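Local coordinates for protein cysteine desulfurase (Fervidobacterium islandicum, PDB 6A6E) that catalyses the pyridoxal-phosphate-dependent removal of sulfur from cysteine, probably feeding it into iron-sulfur cluster assembly by the Suf system, at residues Y36-A41 with A369-H374; S94-F99 with V245-K250; L345-V350 with T396-V401. All coordinates share one frame; numbering follows the deposited sequence.

Overall arrangement
The three contacts illustrate how a fold type I PLP enzyme is built round two sheets. Interactions 1 and 3 belong to the smaller sheet and sit together, their centres 8 Å apart; strands 368-373 and 396-400 are neighbours in it, joined where Arg-371 O meets Arg-398 N at 2.8 Å. Interaction 2 lies on the opposite side of the chain's centre, its own centre 30 Å from that of interaction 1 and 33 Å from that of interaction 3, at one edge of the larger sheet. Arg-398 and Ala-41 have side chains about 6 Å and about 7 Å from a bound PLP. The side chain of Val-245 is about 11 Å from a bound PLP.

Interaction 1 of 3, residues Y36-A41 with A369-H374; sequences YLDNAA and ATRSGH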
loop_
_atom_site.group_PDB
_atom_site.type_symbol
_atom_site.label_atom_id
_atom_site.label_comp_id
_atom_site.label_asym_id
_atom_site.label_seq_id
_atom_site.Cartn_x
_atom_site.Cartn_y
_atom_site.Cartn_z
ATOM N N TYR A 36 -7.336 23.396 -11.342
ATOM C CA TYR A 36 -7.443 21.947 -11.013
ATOM C C TYR A 36 -8.781 21.642 -10.403
ATOM O O TYR A 36 -9.031 21.969 -9.238
ATOM C CB TYR A 36 -6.306 21.485 -10.106
ATOM C CG TYR A 36 -6.275 19.988 -9.905
ATOM C CD1 TYR A 36 -5.691 19.157 -10.836
ATOM C CD2 TYR A 36 -6.892 19.400 -8.826
ATOM C CE1 TYR A 36 -5.707 17.776 -10.696
ATOM C CE2 TYR A 36 -6.831 18.011 -8.625
ATOM C CZ TYR A 36 -6.269 17.212 -9.566
ATOM O OH TYR A 36 -6.216 15.853 -9.398
ATOM N N LEU A 37 -9.649 21.046 -11.218
ATOM C CA LEU A 37 -11.005 20.666 -10.794
ATOM C C LEU A 37 -11.281 19.141 -10.920
ATOM O O LEU A 37 -12.441 18.718 -11.209
ATOM C CB LEU A 37 -12.081 21.469 -11.552
ATOM C CG LEU A 37 -12.003 23.001 -11.377
ATOM C CD1 LEU A 37 -13.009 23.658 -12.280
ATOM C CD2 LEU A 37 -12.290 23.424 -9.948
ATOM N N ASP A 38 -10.246 18.332 -10.651
ATOM C CA ASP A 38 -10.386 16.858 -10.636
ATOM C C ASP A 38 -10.039 16.306 -9.238
ATOM O O ASP A 38 -9.485 15.217 -9.080
ATOM C CB ASP A 38 -9.459 16.248 -11.652
ATOM C CG ASP A 38 -9.820 14.795 -11.973
ATOM O OD1 ASP A 38 -11.015 14.411 -11.748
ATOM O OD2 ASP A 38 -8.906 14.102 -12.489
ATOM N N ASN A 39 -10.442 17.067 -8.238
ATOM C CA ASN A 39 -10.161 16.775 -6.818
ATOM C C ASN A 39 -10.791 15.490 -6.296
ATOM O O ASN A 39 -10.266 14.890 -5.368
ATOM C CB ASN A 39 -10.591 17.969 -5.959
ATOM C CG ASN A 39 -9.726 19.153 -6.239
ATOM O OD1 ASN A 39 -8.541 19.098 -5.912
ATOM N ND2 ASN A 39 -10.256 20.174 -6.944
ATOM N N ALA A 40 -11.910 15.108 -6.908
ATOM C CA ALA A 40 -12.622 13.920 -6.586
ATOM C C ALA A 40 -11.897 12.631 -7.014
ATOM O O ALA A 40 -12.149 11.582 -6.486
ATOM C CB ALA A 40 -13.945 14.010 -7.246
ATOM N N ALA A 41 -10.965 12.744 -7.957
ATOM C CA ALA A 41 -10.106 11.668 -8.349
ATOM C C ALA A 41 -8.849 11.599 -7.458
ATOM O O ALA A 41 -8.418 10.493 -7.102
ATOM C CB ALA A 41 -9.694 11.834 -9.816
ATOM N N ALA A 369 -8.603 21.199 -15.533
ATOM C CA ALA A 369 -8.592 19.741 -15.338
ATOM C C ALA A 369 -9.918 19.263 -14.836
ATOM O O ALA A 369 -10.318 19.652 -13.777
ATOM C CB ALA A 369 -7.471 19.359 -14.351
ATOM N N THR A 370 -10.610 18.448 -15.627
ATOM C CA THR A 370 -11.852 17.794 -15.261
ATOM C C THR A 370 -11.772 16.362 -15.716
ATOM O O THR A 370 -10.784 15.949 -16.338
ATOM C CB THR A 370 -13.087 18.399 -15.985
ATOM O OG1 THR A 370 -12.961 18.214 -17.395
ATOM C CG2 THR A 370 -13.206 19.889 -15.665
ATOM N N ARG A 371 -12.789 15.569 -15.393
ATOM C CA ARG A 371 -12.791 14.184 -15.773
ATOM C C ARG A 371 -14.081 13.806 -16.472
ATOM O O ARG A 371 -15.163 14.179 -16.049
ATOM C CB ARG A 371 -12.619 13.331 -14.509
ATOM C CG ARG A 371 -12.431 11.829 -14.706
ATOM C CD ARG A 371 -11.910 11.184 -13.399
ATOM N NE ARG A 371 -10.520 11.515 -13.199
ATOM C CZ ARG A 371 -9.488 10.782 -13.522
ATOM N NH1 ARG A 371 -9.633 9.530 -13.936
ATOM N NH2 ARG A 371 -8.312 11.296 -13.342
ATOM N N SER A 372 -13.955 12.983 -17.488
ATOM C CA SER A 372 -15.078 12.493 -18.219
ATOM C C SER A 372 -15.058 10.989 -18.121
ATOM O O SER A 372 -13.975 10.416 -18.006
ATOM C CB SER A 372 -14.967 12.935 -19.717
ATOM O OG SER A 372 -13.716 12.518 -20.271
ATOM N N GLY A 373 -16.242 10.382 -18.214
ATOM C CA GLY A 373 -16.396 8.933 -18.260
ATOM C C GLY A 373 -17.445 8.461 -17.290
ATOM O O GLY A 373 -18.359 9.212 -16.936
ATOM N N HIS A 374 -17.318 7.208 -16.828
ATOM C CA HIS A 374 -18.308 6.613 -15.908
ATOM C C HIS A 374 -17.926 6.890 -14.398
ATOM O O HIS A 374 -18.688 6.556 -13.494
ATOM C CB HIS A 374 -18.367 5.080 -16.095
ATOM C CG HIS A 374 -18.381 4.597 -17.513
ATOM N ND1 HIS A 374 -19.206 5.126 -18.491
ATOM C CD2 HIS A 374 -17.746 3.547 -18.094
ATOM C CE1 HIS A 374 -19.046 4.460 -19.622
ATOM N NE2 HIS A 374 -18.166 3.498 -19.411
#
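Asp-38 and Arg-371 meet through a side-on salt bridge in which one carboxylate oxygen does most of the work. Arg-371 NH2 lies 3.0 Å from Asp-38 OD2, and Arg-371 NE reaches the same oxygen at 3.1 Å, both donors using its syn side. The carboxylate and guanidinium are nearly coplanar, 15° apart, and OD2 lies in the guanidinium plane; NE adds only a weak bond to OD1. A bend at chi3 (-74°) turns the arginine head back to this edge, while the methyl of Ala-41 covers one face of the guanidinium, its CB 3.5 Å from Arg-371 NE. His-69 of the second subunit also hydrogen-bonds OD2, so the aspartate gathers donors from both chains.

Ala-369, the residue most covered by the contact, works at the other end. Its carbonyl O accepts a bond from Leu-37 N at 3.0 Å, and its CB rests 3.9 Å from Tyr-36 CD1. Tyr-36 and Ala-369 form a parallel bridge that sets strand 32-36, from near the N-terminus, beside strand 368-373, an arrangement typical of the small domain of fold type I PLP enzymes.

Interaction 2 of 3, residues S94-F99 with V245-K250; sequences SEEIIF and VLYGKK
Glu-96 reaches across to Tyr-247, Gly-248 and Lys-250, and its side chain can be followed atom by atom. CB starts close to the backbone, 3.1 Å from Gly-248 O, and also borders the ring of Tyr-247. CG stands anti to the carbonyl carbon (chi1 -59°) and carries the chain on past Gly-248 O at 3.4 Å. Beyond it the chain is extended, so that CD arrives beside the backbone of Lys-250 and the two oxygens part. OE1 lies in the plane of the Tyr-247 ring at its edge, 3.5 Å from CE1, with carboxylate and ring planes nearly perpendicular; it also accepts a hydrogen bond from Ser-93 N. Glu-96 OE2 accepts from Lys-250 N at 2.8 Å, met on its anti side. Because Lys-249 holds the N-cap position of helix 250-253, this acidic group receives an N-H of the first helical turn, where the helix dipole would probably suit its charge.

The backbone alongside belongs to the seven-stranded sheet of the large PLP-binding domain, in which strand 244-248 alone runs against its fellows and strand 97-100 forms one border. Ile-98 and Leu-246 are the hydrogen-bonded pair, exchanging two N-H to O bonds, and Gly-248 N adds a third to Glu-96 O at 3.0 Å. Ile-98 CD1 and Leu-246 CD2 lie side by side 4.1 Å apart on one face; on the other, Ile-97 CG2 meets Val-245 CG1 at 4.2 Å, with helix 70-90 packed over Ile-97.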
loop_
_atom_site.group_PDB
_atom_site.type_symbol
_atom_site.label_atom_id
_atom_site.label_comp_id
_atom_site.label_asym_id
_atom_site.label_seq_id
_atom_site.Cartn_x
_atom_site.Cartn_y
_atom_site.Cartn_z
ATOM N N SER A 94 -7.067 5.103 19.383
ATOM C CA SER A 94 -5.947 4.684 18.512
ATOM C C SER A 94 -5.963 3.198 18.140
ATOM O O SER A 94 -5.597 2.890 17.016
ATOM C CB SER A 94 -4.594 5.068 19.116
ATOM O OG SER A 94 -4.269 4.290 20.262
ATOM N N GLU A 95 -6.454 2.312 19.010
ATOM C CA GLU A 95 -6.494 0.884 18.686
ATOM C C GLU A 95 -7.624 0.515 17.692
ATOM O O GLU A 95 -7.690 -0.593 17.254
ATOM C CB GLU A 95 -6.527 -0.004 19.978
ATOM C CG GLU A 95 -7.916 -0.290 20.525
ATOM C CD GLU A 95 -7.929 -0.698 22.026
ATOM O OE1 GLU A 95 -7.741 -1.920 22.338
ATOM O OE2 GLU A 95 -8.194 0.190 22.913
ATOM N N GLU A 96 -8.497 1.483 17.358
ATOM C CA GLU A 96 -9.543 1.330 16.360
ATOM C C GLU A 96 -9.144 1.803 14.941
ATOM O O GLU A 96 -9.961 1.719 13.985
ATOM C CB GLU A 96 -10.815 2.107 16.844
ATOM C CG GLU A 96 -11.306 1.601 18.195
ATOM C CD GLU A 96 -12.548 2.337 18.717
ATOM O OE1 GLU A 96 -12.579 3.590 18.692
ATOM O OE2 GLU A 96 -13.492 1.627 19.104
ATOM N N ILE A 97 -7.934 2.333 14.825
ATOM C CA ILE A 97 -7.398 2.797 13.560
ATOM C C ILE A 97 -6.392 1.769 13.002
ATOM O O ILE A 97 -5.352 1.461 13.640
ATOM C CB ILE A 97 -6.717 4.106 13.779
ATOM C CG1 ILE A 97 -7.732 5.161 14.291
ATOM C CG2 ILE A 97 -6.087 4.661 12.510
ATOM C CD1 ILE A 97 -8.964 5.398 13.406
ATOM N N ILE A 98 -6.719 1.246 11.820
ATOM C CA ILE A 98 -5.868 0.361 11.079
ATOM C C ILE A 98 -5.412 1.021 9.804
ATOM O O ILE A 98 -6.235 1.545 9.076
ATOM C CB ILE A 98 -6.649 -0.891 10.758
ATOM C CG1 ILE A 98 -7.113 -1.474 12.126
ATOM C CG2 ILE A 98 -5.791 -1.869 9.998
ATOM C CD1 ILE A 98 -8.309 -2.330 11.927
ATOM N N PHE A 99 -4.099 1.055 9.579
ATOM C CA PHE A 99 -3.547 1.578 8.317
ATOM C C PHE A 99 -3.629 0.489 7.234
ATOM O O PHE A 99 -3.386 -0.715 7.487
ATOM C CB PHE A 99 -2.123 2.133 8.461
ATOM C CG PHE A 99 -2.043 3.413 9.211
ATOM C CD1 PHE A 99 -2.643 4.556 8.720
ATOM C CD2 PHE A 99 -1.322 3.498 10.399
ATOM C CE1 PHE A 99 -2.520 5.755 9.367
ATOM C CE2 PHE A 99 -1.242 4.677 11.096
ATOM C CZ PHE A 99 -1.842 5.818 10.576
ATOM N N VAL A 245 -7.019 4.286 5.603
ATOM C CA VAL A 245 -7.447 4.084 6.961
ATOM C C VAL A 245 -8.666 3.242 7.017
ATOM O O VAL A 245 -9.628 3.404 6.217
ATOM C CB VAL A 245 -7.764 5.437 7.662
ATOM C CG1 VAL A 245 -8.379 5.203 9.050
ATOM C CG2 VAL A 245 -6.488 6.210 7.790
ATOM N N LEU A 246 -8.659 2.331 7.976
ATOM C CA LEU A 246 -9.894 1.594 8.337
ATOM C C LEU A 246 -10.115 1.810 9.801
ATOM O O LEU A 246 -9.224 1.487 10.640
ATOM C CB LEU A 246 -9.778 0.116 8.050
ATOM C CG LEU A 246 -10.811 -0.841 8.679
ATOM C CD1 LEU A 246 -12.073 -0.707 7.948
ATOM C CD2 LEU A 246 -10.354 -2.250 8.417
ATOM N N TYR A 247 -11.299 2.317 10.110
ATOM C CA TYR A 247 -11.762 2.501 11.488
ATOM C C TYR A 247 -12.715 1.401 11.751
ATOM O O TYR A 247 -13.524 1.123 10.904
ATOM C CB TYR A 247 -12.525 3.828 11.739
ATOM C CG TYR A 247 -13.434 3.793 12.992
ATOM C CD1 TYR A 247 -12.920 3.890 14.307
ATOM C CD2 TYR A 247 -14.794 3.570 12.866
ATOM C CE1 TYR A 247 -13.767 3.789 15.401
ATOM C CE2 TYR A 247 -15.654 3.488 13.967
ATOM C CZ TYR A 247 -15.117 3.615 15.222
ATOM O OH TYR A 247 -15.975 3.522 16.268
ATOM N N GLY A 248 -12.636 0.761 12.909
ATOM C CA GLY A 248 -13.719 -0.081 13.373
ATOM C C GLY A 248 -13.898 -0.019 14.873
ATOM O O GLY A 248 -12.906 0.130 15.634
ATOM N N LYS A 249 -15.150 -0.191 15.312
ATOM C CA LYS A 249 -15.454 -0.380 16.737
ATOM C C LYS A 249 -14.622 -1.444 17.355
ATOM O O LYS A 249 -14.574 -2.555 16.850
ATOM C CB LYS A 249 -16.928 -0.759 16.949
ATOM C CG LYS A 249 -17.859 0.391 16.683
ATOM C CD LYS A 249 -19.277 0.089 17.179
ATOM C CE LYS A 249 -20.142 1.330 17.005
ATOM N NZ LYS A 249 -21.548 0.912 16.877
ATOM N N LYS A 250 -13.959 -1.102 18.449
ATOM C CA LYS A 250 -13.049 -2.027 19.134
ATOM C C LYS A 250 -13.693 -3.383 19.393
ATOM O O LYS A 250 -13.134 -4.452 19.097
ATOM C CB LYS A 250 -12.658 -1.379 20.434
ATOM C CG LYS A 250 -11.768 -2.224 21.303
ATOM C CD LYS A 250 -11.326 -1.436 22.509
ATOM C CE LYS A 250 -10.442 -2.294 23.402
ATOM N NZ LYS A 250 -11.279 -2.903 24.462
#

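Interaction 3 of 3, residues L345-V350 with T396-V401; sequences LVSFNV and TVRASV
Phe-348 lays its ring across Val-397 in a CH-pi contact: the valine CB stands 3.9 Å from the ring centroid, 18° off the normal and so over the face. Packing is tight at the tip, with Phe-348 CZ 3.3 Å from Val-397 CG1. The ring gets there because its CG sits between the backbone N and the carbonyl carbon (chi1 67°), a position that folds the ring over the neighbouring strand.

On the reverse face, Ser-347 faces Arg-398, and its OG touches the aliphatic part of the arginine, 3.4 Å from Arg-398 CG. Further along, Leu-345 CB lies against Ser-400 CB at 3.6 Å, and Leu-345 CD1 approaches Arg-398 CD.

Behind these side chains, four backbone hydrogen bonds between the antiparallel strands fix the register. Phe-348 with Val-397 and Val-346 with Ala-399 are the hydrogen-bonded pairs; Val-397 N to Phe-348 O, at 2.8 Å, is nearly straight at 161°. Outside the pair, helices 308-327 and 407-423 cover the phenylalanine through Met-326 and Leu-417. An alanine at Phe-348 would probably leave the side of Val-397 and these two helix residues facing a gap.

Polar partners position the other face. Val-188 O holds Ser-347 OG, and Asn-187 O, from a residue of the PLP pocket, holds Arg-398 NH1. Arg-398 NH2 binds a citrate, probably from the crystallisation liquor. One strand pair thus turns an apolar face to helices and offers a cationic group on the other, consistent with a carboxylate-binding role for Arg-398 near the cofactor.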
loop_
_atom_site.group_PDB
_atom_site.type_symbol
_atom_site.label_atom_id
_atom_site.label_comp_id
_atom_site.label_asym_id
_atom_site.label_seq_id
_atom_site.Cartn_x
_atom_site.Cartn_y
_atom_site.Cartn_z
ATOM N N LEU A 345 -18.725 18.520 -5.774
ATOM C CA LEU A 345 -18.622 18.212 -7.186
ATOM C C LEU A 345 -19.946 18.232 -7.933
ATOM O O LEU A 345 -21.000 17.982 -7.351
ATOM C CB LEU A 345 -18.004 16.808 -7.329
ATOM C CG LEU A 345 -18.793 15.633 -6.718
ATOM C CD1 LEU A 345 -19.745 15.046 -7.731
ATOM C CD2 LEU A 345 -17.894 14.530 -6.104
ATOM N N VAL A 346 -19.833 18.460 -9.250
ATOM C CA VAL A 346 -20.945 18.506 -10.155
ATOM C C VAL A 346 -20.647 17.673 -11.362
ATOM O O VAL A 346 -19.692 17.937 -12.072
ATOM C CB VAL A 346 -21.207 19.975 -10.593
ATOM C CG1 VAL A 346 -22.395 20.081 -11.586
ATOM C CG2 VAL A 346 -21.554 20.743 -9.364
ATOM N N SER A 347 -21.459 16.655 -11.570
ATOM C CA SER A 347 -21.395 15.841 -12.751
ATOM C C SER A 347 -22.468 16.385 -13.709
ATOM O O SER A 347 -23.595 16.701 -13.261
ATOM C CB SER A 347 -21.658 14.371 -12.425
ATOM O OG SER A 347 -20.502 13.841 -11.687
ATOM N N PHE A 348 -22.130 16.441 -14.994
ATOM C CA PHE A 348 -22.958 17.167 -16.012
ATOM C C PHE A 348 -22.562 16.740 -17.433
ATOM O O PHE A 348 -21.539 16.087 -17.616
ATOM C CB PHE A 348 -22.810 18.723 -15.892
ATOM C CG PHE A 348 -21.429 19.240 -16.261
ATOM C CD1 PHE A 348 -20.423 19.228 -15.330
ATOM C CD2 PHE A 348 -21.128 19.676 -17.539
ATOM C CE1 PHE A 348 -19.152 19.677 -15.660
ATOM C CE2 PHE A 348 -19.868 20.094 -17.894
ATOM C CZ PHE A 348 -18.859 20.110 -16.935
ATOM N N ASN A 349 -23.434 17.062 -18.403
ATOM C CA ASN A 349 -23.186 16.922 -19.832
ATOM C C ASN A 349 -23.544 18.230 -20.584
ATOM O O ASN A 349 -24.464 18.942 -20.211
ATOM C CB ASN A 349 -24.006 15.767 -20.365
ATOM C CG ASN A 349 -23.274 14.437 -20.235
ATOM O OD1 ASN A 349 -22.127 14.360 -20.610
ATOM N ND2 ASN A 349 -23.909 13.440 -19.645
ATOM N N VAL A 350 -22.761 18.565 -21.609
ATOM C CA VAL A 350 -23.029 19.694 -22.459
ATOM C C VAL A 350 -23.863 19.122 -23.603
ATOM O O VAL A 350 -23.458 18.142 -24.230
ATOM C CB VAL A 350 -21.733 20.302 -22.970
ATOM C CG1 VAL A 350 -22.021 21.395 -24.004
ATOM C CG2 VAL A 350 -20.952 20.856 -21.801
ATOM N N THR A 396 -20.383 11.073 -18.101
ATOM C CA THR A 396 -20.551 12.494 -17.787
ATOM C C THR A 396 -19.216 13.160 -17.653
ATOM O O THR A 396 -18.194 12.500 -17.605
ATOM C CB THR A 396 -21.344 12.772 -16.457
ATOM O OG1 THR A 396 -20.437 12.747 -15.352
ATOM C CG2 THR A 396 -22.481 11.768 -16.239
ATOM N N VAL A 397 -19.261 14.477 -17.575
ATOM C CA VAL A 397 -18.145 15.286 -17.263
ATOM C C VAL A 397 -18.296 15.562 -15.747
ATOM O O VAL A 397 -19.422 15.642 -15.232
ATOM C CB VAL A 397 -18.172 16.621 -18.049
ATOM C CG1 VAL A 397 -16.968 17.480 -17.726
ATOM C CG2 VAL A 397 -18.194 16.377 -19.554
ATOM N N ARG A 398 -17.180 15.778 -15.069
ATOM C CA ARG A 398 -17.215 16.074 -13.616
ATOM C C ARG A 398 -16.143 17.081 -13.229
ATOM O O ARG A 398 -14.981 16.958 -13.593
ATOM C CB ARG A 398 -17.160 14.798 -12.783
ATOM C CG ARG A 398 -17.378 15.063 -11.282
ATOM C CD ARG A 398 -16.913 13.877 -10.408
ATOM N NE ARG A 398 -15.483 13.634 -10.579
ATOM C CZ ARG A 398 -14.864 12.530 -10.213
ATOM N NH1 ARG A 398 -15.562 11.567 -9.639
ATOM N NH2 ARG A 398 -13.537 12.404 -10.407
ATOM N N ALA A 399 -16.619 18.149 -12.569
ATOM C CA ALA A 399 -15.802 19.179 -11.956
ATOM C C ALA A 399 -15.971 19.096 -10.424
ATOM O O ALA A 399 -17.070 19.057 -9.913
ATOM C CB ALA A 399 -16.151 20.575 -12.458
ATOM N N SER A 400 -14.845 19.080 -9.728
ATOM C CA SER A 400 -14.835 18.884 -8.283
ATOM C C SER A 400 -13.877 19.869 -7.625
ATOM O O SER A 400 -12.768 20.097 -8.138
ATOM C CB SER A 400 -14.493 17.417 -8.001
ATOM O OG SER A 400 -13.251 17.018 -8.600
ATOM N N VAL A 401 -14.296 20.443 -6.485
ATOM C CA VAL A 401 -13.563 21.512 -5.826
ATOM C C VAL A 401 -12.957 21.042 -4.502
ATOM O O VAL A 401 -13.469 20.110 -3.867
ATOM C CB VAL A 401 -14.443 22.772 -5.539
ATOM C CG1 VAL A 401 -14.851 23.434 -6.820
ATOM C CG2 VAL A 401 -15.733 22.419 -4.786
#